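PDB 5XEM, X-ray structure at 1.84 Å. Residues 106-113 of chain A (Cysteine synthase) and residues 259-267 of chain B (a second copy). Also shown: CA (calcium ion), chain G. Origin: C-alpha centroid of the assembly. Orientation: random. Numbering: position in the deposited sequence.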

# COMPACT_ATOMS: atom_id res chain seq x y z
N GLN A 106 -10.89 11.12 -0.49
CA GLN A 106 -11.52 9.83 -0.18
C GLN A 106 -10.77 9.05 0.86
O GLN A 106 -11.40 8.45 1.75
CB GLN A 106 -11.63 8.98 -1.45
CG GLN A 106 -12.69 9.48 -2.40
CD GLN A 106 -14.07 9.33 -1.80
OE1 GLN A 106 -14.57 10.25 -1.15
NE2 GLN A 106 -14.68 8.16 -1.99
N LEU A 107 -9.45 9.02 0.74
CA LEU A 107 -8.62 8.28 1.67
C LEU A 107 -8.81 8.90 3.02
O LEU A 107 -9.07 8.20 3.97
CB LEU A 107 -7.13 8.30 1.28
CG LEU A 107 -6.71 7.36 0.15
CD1 LEU A 107 -5.37 7.78 -0.44
CD2 LEU A 107 -6.66 5.92 0.65
N MET A 108 -8.71 10.23 3.10
CA MET A 108 -8.82 10.91 4.38
C MET A 108 -10.17 10.72 5.03
O MET A 108 -10.24 10.41 6.22
CB MET A 108 -8.44 12.41 4.29
CG MET A 108 -6.95 12.60 4.47
SD MET A 108 -6.49 14.32 4.26
CE MET A 108 -6.50 14.43 2.48
N ARG A 109 -11.24 10.89 4.26
CA ARG A 109 -12.57 10.65 4.82
C ARG A 109 -12.79 9.19 5.26
O ARG A 109 -13.50 8.98 6.24
CB ARG A 109 -13.66 11.08 3.87
CG ARG A 109 -13.82 12.57 3.80
CD ARG A 109 -14.79 12.93 2.72
NE ARG A 109 -14.94 14.38 2.61
CZ ARG A 109 -15.57 15.00 1.61
NH1 ARG A 109 -16.11 14.30 0.62
NH2 ARG A 109 -15.65 16.31 1.61
N ALA A 110 -12.18 8.21 4.59
CA ALA A 110 -12.31 6.78 5.02
C ALA A 110 -11.85 6.58 6.47
O ALA A 110 -12.37 5.72 7.20
CB ALA A 110 -11.51 5.88 4.10
N TYR A 111 -10.86 7.36 6.91
CA TYR A 111 -10.36 7.29 8.26
C TYR A 111 -11.15 8.17 9.23
O TYR A 111 -10.84 8.20 10.40
CB TYR A 111 -8.90 7.71 8.34
CG TYR A 111 -7.93 6.78 7.65
CD1 TYR A 111 -7.68 5.52 8.15
CD2 TYR A 111 -7.27 7.17 6.48
CE1 TYR A 111 -6.79 4.67 7.52
CE2 TYR A 111 -6.36 6.33 5.86
CZ TYR A 111 -6.12 5.09 6.39
OH TYR A 111 -5.23 4.24 5.76
N GLY A 112 -12.19 8.86 8.75
CA GLY A 112 -13.02 9.70 9.64
C GLY A 112 -12.72 11.20 9.60
O GLY A 112 -13.35 11.96 10.33
N THR A 113 -11.82 11.63 8.73
CA THR A 113 -11.37 13.01 8.71
C THR A 113 -12.45 13.93 8.19
O THR A 113 -13.20 13.56 7.27
CB THR A 113 -10.12 13.18 7.82
OG1 THR A 113 -9.18 12.16 8.11
CG2 THR A 113 -9.45 14.56 8.04
N LEU B 259 -13.70 -0.60 10.12
CA LEU B 259 -12.28 -0.90 10.31
C LEU B 259 -11.39 0.33 10.07
O LEU B 259 -10.46 0.54 10.79
CB LEU B 259 -11.84 -2.06 9.40
CG LEU B 259 -12.25 -3.46 9.87
CD1 LEU B 259 -12.16 -4.47 8.71
CD2 LEU B 259 -11.43 -3.89 11.09
N SER B 260 -11.68 1.12 9.04
CA SER B 260 -10.86 2.28 8.76
C SER B 260 -11.12 3.38 9.80
O SER B 260 -10.18 3.96 10.30
CB SER B 260 -11.05 2.79 7.33
OG SER B 260 -12.41 3.03 7.03
N PHE B 261 -12.38 3.61 10.15
CA PHE B 261 -12.74 4.64 11.15
C PHE B 261 -12.16 4.34 12.55
O PHE B 261 -11.71 5.23 13.25
CB PHE B 261 -14.25 4.71 11.36
CG PHE B 261 -15.02 5.37 10.26
CD1 PHE B 261 -14.44 6.19 9.34
CD2 PHE B 261 -16.40 5.15 10.18
CE1 PHE B 261 -15.19 6.82 8.37
CE2 PHE B 261 -17.17 5.77 9.20
CZ PHE B 261 -16.55 6.62 8.29
N LYS B 262 -12.22 3.07 12.95
CA LYS B 262 -11.95 2.69 14.33
C LYS B 262 -10.55 2.13 14.53
O LYS B 262 -10.04 2.17 15.65
CB LYS B 262 -12.99 1.68 14.82
CG LYS B 262 -14.37 2.27 15.01
CD LYS B 262 -15.39 1.25 15.51
CE LYS B 262 -16.78 1.90 15.64
NZ LYS B 262 -17.91 1.02 16.08
N GLU B 263 -9.96 1.54 13.49
CA GLU B 263 -8.64 0.87 13.65
C GLU B 263 -7.54 1.44 12.74
O GLU B 263 -6.38 1.04 12.83
CB GLU B 263 -8.75 -0.63 13.39
CG GLU B 263 -9.79 -1.37 14.20
CD GLU B 263 -9.48 -1.43 15.69
OE1 GLU B 263 -8.29 -1.55 16.06
OE2 GLU B 263 -10.43 -1.41 16.51
N GLY B 264 -7.89 2.33 11.83
CA GLY B 264 -6.92 2.82 10.86
C GLY B 264 -6.49 1.75 9.88
O GLY B 264 -5.43 1.87 9.27
N ILE B 265 -7.30 0.70 9.75
CA ILE B 265 -7.06 -0.41 8.82
C ILE B 265 -7.92 -0.15 7.58
O ILE B 265 -9.15 -0.13 7.66
CB ILE B 265 -7.47 -1.77 9.43
CG1 ILE B 265 -6.60 -2.12 10.62
CG2 ILE B 265 -7.38 -2.87 8.38
CD1 ILE B 265 -7.03 -3.40 11.39
N LEU B 266 -7.26 0.05 6.45
CA LEU B 266 -7.91 0.29 5.19
C LEU B 266 -7.83 -0.99 4.37
O LEU B 266 -6.85 -1.25 3.70
CB LEU B 266 -7.22 1.44 4.46
CG LEU B 266 -7.99 2.14 3.36
CD1 LEU B 266 -9.06 3.07 3.96
CD2 LEU B 266 -7.04 2.93 2.46
N GLY B 267 -8.88 -1.78 4.45
CA GLY B 267 -8.95 -3.04 3.72
C GLY B 267 -9.99 -2.99 2.62
O GLY B 267 -10.84 -2.10 2.60
CA CA G . -13.99 12.61 12.42
O HOH W 1 -11.90 7.80 12.93
O HOH W 2 -4.66 1.20 6.83
O HOH W 3 -15.36 10.59 12.30
O HOH W 4 -15.91 13.57 11.35
O HOH W 5 -13.36 15.02 12.15

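Each stretch is the end of a helix that turns into loop, and the helix axes cross at -61° with a closest approach of 9.9 Å. Both chains leave helical geometry at a glycine with positive phi. At Gly112(A), a Schellman motif, a side chain would jam against the preceding carbonyl oxygen; the carbonyl O of Gly112(A) itself binds the calcium ion at 2.3 Å.

Across the interface, Ser260(B), in the p rotamer with CB directed toward chain A, donates from OG to Ala110(A) O at 2.7 Å. The Phe261(B) ring packs against the same turn, its edge facing Arg109(A) O (CE1 to O, 3.5 Å) and Gly112(A) N (CD1 to N, 3.5 Å).

Tyr111(A) loses the most surface. Its CB points away, but the ring swings back so that its edge meets the carbonyls of Ser260(B) and Gly264(B), with CE1 3.6 Å from Gly264(B) O. Leu266(B) supplies the apolar part of the contact: its CD2 lies 3.5 Å from Leu107(A) CD2, and its CD1 3.7 Å from Ala110(A) CB, a small methyl that admits the leucine closely. Water 1 lies between the backbones, its O 2.8 Å from Tyr111(A) O and 2.6 Å from Phe261(B) O, within hydrogen-bonding distance of both.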